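Local coordinates for molybdate-binding protein MolA (Haemophilus influenzae, PDB 3PSH) that binds molybdate and tungstate, but not sulfate or phosphate, in the periplasm and serves the low-affinity molybdate importer MolBCA as its solute-binding protein, at residues A[86-92]-A[107-113]; A[41-47]-A[66-72]; A[75-81]-A[101-107]. All coordinates share one frame; numbering follows the deposited sequence.

In the fold
All three contacts lie in the part of the chain built on the parallel sheet of strands 41-44, 21-24, 87-91 and 109-112. Contact 1 joins two neighbouring strands at one end of that order; contact 2 fastens a loop to the strand at the other end, their centres about 12 Å apart. Contact 3 packs the start of helix 77-82 against the end of 96-103 over the sheet, where I102 CG2 meets V109 CG2 at 3.4 Å, and shares I107 with contact 1. P69 of contact 2 packs on L80 of contact 3. Toward molybdate, the side chains of T91 (contact 1) and L72 (contact 2) come within about 7 Å of the ion, whereas contact 3 lies away from it.

Contact 1: residues A[86-92]-A[107-113]; sequences DVVFVTN and IPVVAIS
V88 and V90 carry the polar ladder to 107-113, each giving its N-H and receiving one through its carbonyl. V88 N donates to P108 O (3.0 Å) and V110 N to V88 O (2.8 Å); V90 N then donates to V110 O (2.9 Å) and I112 N to V90 O (2.9 Å). The N-H...O angles of 155-158° show four evenly bent bonds, and a weak fifth runs from N92 N to I112 O. Beyond it the N92 amide lies against S113 CB, while its OD1 is bonded to the hydroxyl of Y280, a molybdate-binding residue.

On one face of the sheet the F89 ring runs alongside V110 and I112, all pointing the same way. CE1 meets V110 CG1 (3.9 Å), and I112 CG1 sits at the ring edge, near its plane. V87 CG2 reaches V110 CG2 on this side too. Helix 132-151 covers the layer, with F151 meeting the F89 ring.

The other face holds a tighter touch, V90 CG2 to V109 CG1 at 3.5 Å, the two side chains crossing at about a right angle. The chi1 of V109, 168°, sets CG1 opposite its backbone N, and this is the branch that meets V90.

The strands run parallel, 29° apart, and helix 96-103, between them in the chain, lies over the V88/V90 face, making a right-handed beta-alpha-beta crossover, a unit of the parallel sheet in this periplasmic-binding fold.

Contact 2: residues A[41-47]-A[66-72]; sequences IVGVLSN and MAMPGDL
V44 and S46 supply the two direct hydrogen bonds to the loop 66-72: V44 N donates to A67 O (2.9 Å), and S46 N to G70 O (2.8 Å). Both donors lie in the plane of the accepting carbonyl, and both bonds are moderately bent. M68 CA-H in turn points at V44 O, and a water joins V42 O to A67 N, donating to the former and accepting from the latter.

Strand 41-44 is an outermost strand of the parallel sheet of this periplasmic-binding lobe, its other neighbour being strand 21-24, so 66-72 runs along an edge strand as irregular chain leading to helix 77-82.

The main apolar contribution comes from M66. Bends at chi2 (54°) and chi3 (89°) fold it back over the strand: CG rests on V44 CG1 (3.6 Å), SD comes to 3.5 Å from I41 O, and CE touches I41 CG2. M68 passes S46 with CB and SD near S46 CA. Further on, L45 CD1 and L72 CG lie side by side, and L45 also touches H26, a molybdate-binding residue.

Among polar ends, N47 OD1 is buried against D71 CB (3.4 Å) without a hydrogen-bond partner, its amide plane turned 56° from the carboxylate of D71, whose OD1 is bonded to S74.

Contact 3: residues A[75-81]-A[101-107]; sequences VNIESLL and QISDVNI
I77 lays its side chain over the backbone and CB of Q101, crossing it obliquely. Its CD1 comes to 3.4 Å from Q101 O and also touches I102 CG1 (3.9 Å), while CG1 meets Q101 OE1. The two branches divide the work: with CG1 anti to the carbonyl carbon (chi1 -69°), that arm goes to Q101 and I102, whereas CG2 meets V105 CG2 tip to tip at 3.9 Å.

On one flank of I77, V75 CG1 rests on Q101 CB, the two side chains sliding past each other in opposite directions. On the other, L81 CD2 rests against the adjoining V105 CG2 and I107 CD1. L80 meets the same I107 CD1 tip to tip through CD2 (3.7 Å), and that CD2 also faces I102 CG1. V88 of strand 87-91 lies beneath L80, I102 and I107.

No direct hydrogen bond crosses this interface. A single water spans it, donating to Q101 OE1 (2.7 Å) and V75 O and accepting from I77 N. The first turn of helix 77-82 is linked through this water to the Q101 side-chain carbonyl. N76 caps that helix, its OD1 accepting from S79 N (3.1 Å) with the donor well above the carbonyl plane.

Here the start of helix 77-82 packs on the end of helix 96-103 and the type I turn S103-N106 that follows, on one face of the sheet, in the layered alpha/beta architecture of a periplasmic-binding lobe.

Contact 1: residues A[86-92]-A[107-113]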
loop_
_atom_site.group_PDB
_atom_site.type_symbol
_atom_site.label_atom_id
_atom_site.label_comp_id
_atom_site.label_asym_id
_atom_site.label_seq_id
_atom_site.Cartn_x
_atom_site.Cartn_y
_atom_site.Cartn_z
ATOM N N ASP A 86 -7.690 -20.669 -11.176
ATOM C CA ASP A 86 -9.006 -20.880 -10.547
ATOM C C ASP A 86 -9.653 -19.596 -9.979
ATOM O O ASP A 86 -10.846 -19.579 -9.640
ATOM C CB ASP A 86 -8.950 -22.027 -9.519
ATOM C CG ASP A 86 -7.772 -21.952 -8.526
ATOM O OD1 ASP A 86 -7.058 -20.906 -8.454
ATOM O OD2 ASP A 86 -7.462 -22.966 -7.798
ATOM N N VAL A 87 -8.850 -18.510 -9.916
ATOM C CA VAL A 87 -9.383 -17.170 -9.550
ATOM C C VAL A 87 -8.372 -16.132 -10.009
ATOM O O VAL A 87 -7.205 -16.477 -10.036
ATOM C CB VAL A 87 -9.572 -17.081 -7.963
ATOM C CG1 VAL A 87 -8.210 -17.241 -7.205
ATOM C CG2 VAL A 87 -10.432 -15.833 -7.541
ATOM N N VAL A 88 -8.812 -14.899 -10.288
ATOM C CA VAL A 88 -7.964 -13.707 -10.588
ATOM C C VAL A 88 -8.398 -12.658 -9.597
ATOM O O VAL A 88 -9.613 -12.314 -9.535
ATOM C CB VAL A 88 -8.196 -13.190 -12.005
ATOM C CG1 VAL A 88 -7.310 -11.979 -12.375
ATOM C CG2 VAL A 88 -7.805 -14.378 -13.021
ATOM N N PHE A 89 -7.409 -12.137 -8.884
ATOM C CA PHE A 89 -7.615 -10.927 -8.078
ATOM C C PHE A 89 -7.253 -9.760 -8.940
ATOM O O PHE A 89 -6.243 -9.800 -9.582
ATOM C CB PHE A 89 -6.660 -10.889 -6.879
ATOM C CG PHE A 89 -7.013 -11.891 -5.808
ATOM C CD1 PHE A 89 -7.815 -11.499 -4.684
ATOM C CD2 PHE A 89 -6.521 -13.188 -5.897
ATOM C CE1 PHE A 89 -8.139 -12.495 -3.666
ATOM C CE2 PHE A 89 -6.818 -14.140 -4.875
ATOM C CZ PHE A 89 -7.584 -13.734 -3.760
ATOM N N VAL A 90 -8.150 -8.775 -8.953
ATOM C CA VAL A 90 -7.863 -7.532 -9.703
ATOM C C VAL A 90 -7.940 -6.364 -8.725
ATOM O O VAL A 90 -8.627 -6.463 -7.684
ATOM C CB VAL A 90 -8.850 -7.322 -10.916
ATOM C CG1 VAL A 90 -8.673 -8.558 -11.878
ATOM C CG2 VAL A 90 -10.337 -7.061 -10.499
ATOM N N THR A 91 -7.369 -5.208 -9.115
ATOM C CA THR A 91 -7.561 -3.957 -8.323
ATOM C C THR A 91 -8.995 -3.412 -8.549
ATOM O O THR A 91 -9.609 -3.557 -9.618
ATOM C CB THR A 91 -6.473 -2.973 -8.715
ATOM O OG1 THR A 91 -6.345 -1.935 -7.716
ATOM C CG2 THR A 91 -6.638 -2.431 -10.120
ATOM N N ASN A 92 -9.460 -2.637 -7.551
ATOM C CA ASN A 92 -10.782 -2.127 -7.577
ATOM C C ASN A 92 -11.102 -1.243 -8.766
ATOM O O ASN A 92 -12.212 -1.212 -9.201
ATOM C CB ASN A 92 -11.117 -1.399 -6.278
ATOM C CG ASN A 92 -10.140 -0.265 -6.010
ATOM O OD1 ASN A 92 -8.900 -0.494 -5.852
ATOM N ND2 ASN A 92 -10.642 0.934 -6.114
ATOM N N ILE A 107 -13.701 -17.313 -15.570
ATOM C CA ILE A 107 -12.780 -17.425 -14.479
ATOM C C ILE A 107 -13.298 -16.400 -13.422
ATOM O O ILE A 107 -13.553 -15.236 -13.786
ATOM C CB ILE A 107 -11.380 -17.004 -14.860
ATOM C CG1 ILE A 107 -10.748 -17.966 -15.875
ATOM C CG2 ILE A 107 -10.489 -17.030 -13.678
ATOM C CD1 ILE A 107 -9.577 -17.231 -16.624
ATOM N N PRO A 108 -13.461 -16.829 -12.163
ATOM C CA PRO A 108 -13.989 -15.908 -11.101
ATOM C C PRO A 108 -12.953 -14.754 -10.915
ATOM O O PRO A 108 -11.743 -14.960 -10.973
ATOM C CB PRO A 108 -14.040 -16.809 -9.813
ATOM C CG PRO A 108 -13.926 -18.213 -10.382
ATOM C CD PRO A 108 -13.156 -18.163 -11.628
ATOM N N VAL A 109 -13.488 -13.571 -10.631
ATOM C CA VAL A 109 -12.672 -12.385 -10.397
ATOM C C VAL A 109 -13.025 -11.788 -9.009
ATOM O O VAL A 109 -14.214 -11.660 -8.676
ATOM C CB VAL A 109 -13.108 -11.291 -11.430
ATOM C CG1 VAL A 109 -12.488 -9.831 -11.042
ATOM C CG2 VAL A 109 -12.633 -11.641 -12.824
ATOM N N VAL A 110 -11.991 -11.423 -8.253
ATOM C CA VAL A 110 -12.205 -10.884 -6.931
ATOM C C VAL A 110 -11.433 -9.560 -6.887
ATOM O O VAL A 110 -10.207 -9.542 -7.075
ATOM C CB VAL A 110 -11.589 -11.769 -5.851
ATOM C CG1 VAL A 110 -11.728 -11.125 -4.385
ATOM C CG2 VAL A 110 -12.311 -13.099 -5.840
ATOM N N ALA A 111 -12.227 -8.483 -6.794
ATOM C CA ALA A 111 -11.690 -7.052 -6.825
ATOM C C ALA A 111 -11.333 -6.625 -5.408
ATOM O O ALA A 111 -12.135 -6.908 -4.405
ATOM C CB ALA A 111 -12.766 -6.131 -7.435
ATOM N N ILE A 112 -10.131 -6.084 -5.260
ATOM C CA ILE A 112 -9.682 -5.692 -3.927
ATOM C C ILE A 112 -9.371 -4.178 -3.946
ATOM O O ILE A 112 -8.658 -3.687 -4.791
ATOM C CB ILE A 112 -8.419 -6.457 -3.554
ATOM C CG1 ILE A 112 -8.709 -7.968 -3.356
ATOM C CG2 ILE A 112 -7.760 -5.844 -2.202
ATOM C CD1 ILE A 112 -9.634 -8.414 -2.159
ATOM N N SER A 113 -9.947 -3.489 -2.951
ATOM C CA SER A 113 -9.693 -2.060 -2.847
ATOM C C SER A 113 -8.976 -1.758 -1.530
ATOM O O SER A 113 -8.465 -0.637 -1.424
ATOM C CB SER A 113 -10.996 -1.267 -2.745
ATOM O OG SER A 113 -11.711 -1.663 -1.605
#

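Contact 2: residues A[41-47]-A[66-72]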
loop_
_atom_site.group_PDB
_atom_site.type_symbol
_atom_site.label_atom_id
_atom_site.label_comp_id
_atom_site.label_asym_id
_atom_site.label_seq_id
_atom_site.Cartn_x
_atom_site.Cartn_y
_atom_site.Cartn_z
ATOM N N ILE A 41 -0.398 -19.455 -5.829
ATOM C CA ILE A 41 -0.477 -18.443 -6.911
ATOM C C ILE A 41 0.368 -18.909 -8.107
ATOM O O ILE A 41 1.447 -19.457 -7.903
ATOM C CB ILE A 41 0.154 -17.154 -6.359
ATOM C CG1 ILE A 41 -0.799 -16.592 -5.268
ATOM C CG2 ILE A 41 0.376 -16.076 -7.465
ATOM C CD1 ILE A 41 -0.082 -15.526 -4.321
ATOM N N VAL A 42 -0.117 -18.685 -9.320
ATOM C CA VAL A 42 0.602 -19.116 -10.510
ATOM C C VAL A 42 0.804 -17.980 -11.516
ATOM O O VAL A 42 1.475 -18.200 -12.549
ATOM C CB VAL A 42 -0.081 -20.286 -11.214
ATOM C CG1 VAL A 42 -0.061 -21.518 -10.259
ATOM C CG2 VAL A 42 -1.430 -19.837 -11.706
ATOM N N GLY A 43 0.220 -16.771 -11.244
ATOM C CA GLY A 43 0.644 -15.589 -12.059
ATOM C C GLY A 43 0.449 -14.312 -11.261
ATOM O O GLY A 43 -0.274 -14.315 -10.286
ATOM N N VAL A 44 1.157 -13.292 -11.691
ATOM C CA VAL A 44 1.112 -12.024 -10.939
ATOM C C VAL A 44 1.213 -10.902 -11.973
ATOM O O VAL A 44 1.640 -11.172 -13.120
ATOM C CB VAL A 44 2.356 -11.959 -9.897
ATOM C CG1 VAL A 44 2.276 -13.055 -8.836
ATOM C CG2 VAL A 44 3.689 -11.975 -10.593
ATOM N N LEU A 45 0.801 -9.675 -11.600
ATOM C CA LEU A 45 0.953 -8.516 -12.460
ATOM C C LEU A 45 2.368 -8.386 -13.057
ATOM O O LEU A 45 3.380 -8.557 -12.401
ATOM C CB LEU A 45 0.546 -7.190 -11.752
ATOM C CG LEU A 45 1.413 -6.752 -10.538
ATOM C CD1 LEU A 45 1.038 -5.282 -10.160
ATOM C CD2 LEU A 45 1.424 -7.603 -9.350
ATOM N N SER A 46 2.399 -8.048 -14.322
ATOM C CA SER A 46 3.711 -8.011 -14.993
ATOM C C SER A 46 4.649 -6.849 -14.501
ATOM O O SER A 46 5.885 -6.975 -14.659
ATOM C CB SER A 46 3.487 -7.932 -16.520
ATOM O OG SER A 46 2.836 -6.703 -16.898
ATOM N N ASN A 47 4.055 -5.792 -13.887
ATOM C CA ASN A 47 4.837 -4.713 -13.246
ATOM C C ASN A 47 5.116 -4.902 -11.764
ATOM O O ASN A 47 5.302 -3.876 -11.044
ATOM C CB ASN A 47 4.164 -3.361 -13.569
ATOM C CG ASN A 47 2.706 -3.301 -13.237
ATOM O OD1 ASN A 47 1.999 -4.331 -13.173
ATOM N ND2 ASN A 47 2.209 -2.048 -13.034
ATOM N N MET A 66 7.550 -16.540 -11.674
ATOM C CA MET A 66 6.128 -16.474 -11.815
ATOM C C MET A 66 5.695 -15.967 -13.197
ATOM O O MET A 66 6.203 -14.943 -13.731
ATOM C CB MET A 66 5.567 -15.513 -10.776
ATOM C CG MET A 66 4.225 -15.745 -10.186
ATOM S SD MET A 66 3.763 -17.325 -9.407
ATOM C CE MET A 66 4.224 -17.194 -7.706
ATOM N N ALA A 67 4.763 -16.686 -13.824
ATOM C CA ALA A 67 4.100 -16.159 -15.002
ATOM C C ALA A 67 3.389 -14.762 -14.772
ATOM O O ALA A 67 2.963 -14.491 -13.622
ATOM C CB ALA A 67 3.035 -17.171 -15.497
ATOM N N MET A 68 3.253 -13.940 -15.815
ATOM C CA MET A 68 2.700 -12.530 -15.753
ATOM C C MET A 68 1.722 -12.287 -16.875
ATOM O O MET A 68 2.056 -11.695 -17.930
ATOM C CB MET A 68 3.901 -11.556 -15.840
ATOM C CG MET A 68 4.744 -11.669 -14.586
ATOM S SD MET A 68 6.287 -10.675 -14.733
ATOM C CE MET A 68 7.331 -11.723 -15.781
ATOM N N PRO A 69 0.485 -12.743 -16.697
ATOM C CA PRO A 69 -0.491 -12.721 -17.783
ATOM C C PRO A 69 -1.336 -11.469 -17.856
ATOM O O PRO A 69 -2.362 -11.469 -18.506
ATOM C CB PRO A 69 -1.368 -13.946 -17.463
ATOM C CG PRO A 69 -1.496 -13.917 -15.955
ATOM C CD PRO A 69 -0.008 -13.608 -15.585
ATOM N N GLY A 70 -0.961 -10.431 -17.088
ATOM C CA GLY A 70 -1.705 -9.163 -17.135
ATOM C C GLY A 70 -0.988 -8.174 -16.199
ATOM O O GLY A 70 0.043 -8.511 -15.791
ATOM N N ASP A 71 -1.601 -7.010 -16.032
ATOM C CA ASP A 71 -1.088 -6.022 -15.030
ATOM C C ASP A 71 -2.259 -5.336 -14.382
ATOM O O ASP A 71 -3.365 -5.917 -14.242
ATOM C CB ASP A 71 -0.043 -5.105 -15.769
ATOM C CG ASP A 71 -0.623 -4.208 -16.846
ATOM O OD1 ASP A 71 -1.791 -4.116 -17.040
ATOM O OD2 ASP A 71 0.148 -3.568 -17.599
ATOM N N LEU A 72 -2.034 -4.104 -13.843
ATOM C CA LEU A 72 -3.179 -3.539 -13.142
ATOM C C LEU A 72 -4.475 -3.210 -13.911
ATOM O O LEU A 72 -5.631 -3.269 -13.340
ATOM C CB LEU A 72 -2.762 -2.216 -12.435
ATOM C CG LEU A 72 -1.765 -2.374 -11.298
ATOM C CD1 LEU A 72 -1.066 -1.045 -11.048
ATOM C CD2 LEU A 72 -2.438 -2.876 -10.065
HETATM O O HOH W 1 3.890 -19.405 -12.978
#

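Contact 3: residues A[75-81]-A[101-107]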
loop_
_atom_site.group_PDB
_atom_site.type_symbol
_atom_site.label_atom_id
_atom_site.label_comp_id
_atom_site.label_asym_id
_atom_site.label_seq_id
_atom_site.Cartn_x
_atom_site.Cartn_y
_atom_site.Cartn_z
ATOM N N VAL A 75 -5.349 -7.306 -19.372
ATOM C CA VAL A 75 -5.127 -8.721 -19.171
ATOM C C VAL A 75 -4.888 -9.341 -20.544
ATOM O O VAL A 75 -5.328 -8.714 -21.552
ATOM C CB VAL A 75 -6.329 -9.339 -18.457
ATOM C CG1 VAL A 75 -7.672 -9.187 -19.332
ATOM C CG2 VAL A 75 -6.017 -10.889 -18.064
ATOM N N ASN A 76 -4.110 -10.441 -20.552
ATOM C CA ASN A 76 -3.775 -11.178 -21.821
ATOM C C ASN A 76 -4.493 -12.531 -21.615
ATOM O O ASN A 76 -3.931 -13.444 -20.969
ATOM C CB ASN A 76 -2.242 -11.310 -22.002
ATOM C CG ASN A 76 -1.872 -12.157 -23.223
ATOM O OD1 ASN A 76 -2.703 -12.884 -23.727
ATOM N ND2 ASN A 76 -0.650 -11.932 -23.779
ATOM N N ILE A 77 -5.715 -12.626 -22.139
ATOM C CA ILE A 77 -6.600 -13.801 -21.844
ATOM C C ILE A 77 -5.911 -15.061 -22.400
ATOM O O ILE A 77 -5.844 -16.083 -21.698
ATOM C CB ILE A 77 -7.977 -13.656 -22.461
ATOM C CG1 ILE A 77 -8.831 -12.528 -21.791
ATOM C CG2 ILE A 77 -8.850 -14.926 -22.372
ATOM C CD1 ILE A 77 -9.184 -12.747 -20.266
ATOM N N GLU A 78 -5.352 -14.991 -23.624
ATOM C CA GLU A 78 -4.670 -16.248 -24.088
ATOM C C GLU A 78 -3.515 -16.705 -23.215
ATOM O O GLU A 78 -3.362 -17.923 -23.070
ATOM C CB GLU A 78 -4.182 -16.216 -25.552
ATOM C CG GLU A 78 -5.249 -15.760 -26.551
ATOM C CD GLU A 78 -6.053 -16.909 -27.064
ATOM O OE1 GLU A 78 -5.837 -18.044 -26.595
ATOM O OE2 GLU A 78 -7.032 -16.697 -27.856
ATOM N N SER A 79 -2.690 -15.817 -22.622
ATOM C CA SER A 79 -1.680 -16.228 -21.715
ATOM C C SER A 79 -2.337 -16.714 -20.403
ATOM O O SER A 79 -1.836 -17.687 -19.799
ATOM C CB SER A 79 -0.716 -15.061 -21.347
ATOM O OG SER A 79 0.189 -14.873 -22.451
ATOM N N LEU A 80 -3.392 -16.028 -19.987
ATOM C CA LEU A 80 -4.023 -16.323 -18.681
ATOM C C LEU A 80 -4.640 -17.757 -18.710
ATOM O O LEU A 80 -4.387 -18.589 -17.794
ATOM C CB LEU A 80 -5.114 -15.297 -18.436
ATOM C CG LEU A 80 -5.928 -15.474 -17.155
ATOM C CD1 LEU A 80 -5.011 -15.353 -15.891
ATOM C CD2 LEU A 80 -7.063 -14.496 -17.042
ATOM N N LEU A 81 -5.392 -18.071 -19.779
ATOM C CA LEU A 81 -5.940 -19.437 -19.876
ATOM C C LEU A 81 -4.910 -20.585 -19.834
ATOM O O LEU A 81 -5.249 -21.662 -19.331
ATOM C CB LEU A 81 -6.875 -19.635 -21.095
ATOM C CG LEU A 81 -8.143 -18.806 -20.999
ATOM C CD1 LEU A 81 -8.886 -18.831 -22.330
ATOM C CD2 LEU A 81 -9.098 -19.380 -19.878
ATOM N N GLN A 101 -13.496 -9.260 -19.906
ATOM C CA GLN A 101 -12.588 -10.279 -20.607
ATOM C C GLN A 101 -12.446 -11.564 -19.762
ATOM O O GLN A 101 -12.554 -12.647 -20.269
ATOM C CB GLN A 101 -11.231 -9.732 -21.018
ATOM C CG GLN A 101 -11.338 -8.740 -22.138
ATOM C CD GLN A 101 -10.011 -8.532 -22.754
ATOM O OE1 GLN A 101 -9.512 -9.457 -23.393
ATOM N NE2 GLN A 101 -9.371 -7.330 -22.526
ATOM N N ILE A 102 -12.171 -11.410 -18.484
ATOM C CA ILE A 102 -11.922 -12.569 -17.617
ATOM C C ILE A 102 -13.248 -13.322 -17.290
ATOM O O ILE A 102 -13.265 -14.533 -17.444
ATOM C CB ILE A 102 -11.202 -12.083 -16.314
ATOM C CG1 ILE A 102 -9.835 -11.369 -16.652
ATOM C CG2 ILE A 102 -11.061 -13.232 -15.405
ATOM C CD1 ILE A 102 -9.322 -10.634 -15.424
ATOM N N SER A 103 -14.354 -12.593 -17.034
ATOM C CA SER A 103 -15.641 -13.229 -16.756
ATOM C C SER A 103 -16.153 -13.977 -18.009
ATOM O O SER A 103 -16.824 -14.960 -17.866
ATOM C CB SER A 103 -16.625 -12.172 -16.415
ATOM O OG SER A 103 -16.160 -11.573 -15.209
ATOM N N ASP A 104 -15.860 -13.456 -19.176
ATOM C CA ASP A 104 -16.290 -14.082 -20.446
ATOM C C ASP A 104 -15.598 -15.438 -20.675
ATOM O O ASP A 104 -16.100 -16.231 -21.477
ATOM C CB ASP A 104 -16.068 -13.189 -21.686
ATOM C CG ASP A 104 -17.088 -12.107 -21.824
ATOM O OD1 ASP A 104 -18.113 -12.058 -21.130
ATOM O OD2 ASP A 104 -16.810 -11.157 -22.604
ATOM N N VAL A 105 -14.484 -15.736 -20.028
ATOM C CA VAL A 105 -13.844 -17.049 -20.173
ATOM C C VAL A 105 -14.074 -17.829 -18.859
ATOM O O VAL A 105 -13.397 -18.834 -18.651
ATOM C CB VAL A 105 -12.377 -17.035 -20.722
ATOM C CG1 VAL A 105 -12.421 -16.468 -22.149
ATOM C CG2 VAL A 105 -11.487 -16.186 -19.799
ATOM N N ASN A 106 -15.025 -17.371 -18.040
ATOM C CA ASN A 106 -15.600 -18.142 -16.917
ATOM C C ASN A 106 -14.541 -18.331 -15.770
ATOM O O ASN A 106 -14.425 -19.371 -15.039
ATOM C CB ASN A 106 -16.031 -19.580 -17.364
ATOM C CG ASN A 106 -16.797 -19.550 -18.662
ATOM O OD1 ASN A 106 -17.613 -18.631 -18.885
ATOM N ND2 ASN A 106 -16.605 -20.583 -19.480
ATOM N N ILE A 107 -13.701 -17.313 -15.570
ATOM C CA ILE A 107 -12.780 -17.425 -14.479
ATOM C C ILE A 107 -13.298 -16.400 -13.422
ATOM O O ILE A 107 -13.553 -15.236 -13.786
ATOM C CB ILE A 107 -11.380 -17.004 -14.860
ATOM C CG1 ILE A 107 -10.748 -17.966 -15.875
ATOM C CG2 ILE A 107 -10.489 -17.030 -13.678
ATOM C CD1 ILE A 107 -9.577 -17.231 -16.624
HETATM O O HOH W 2 -6.882 -10.240 -23.516
#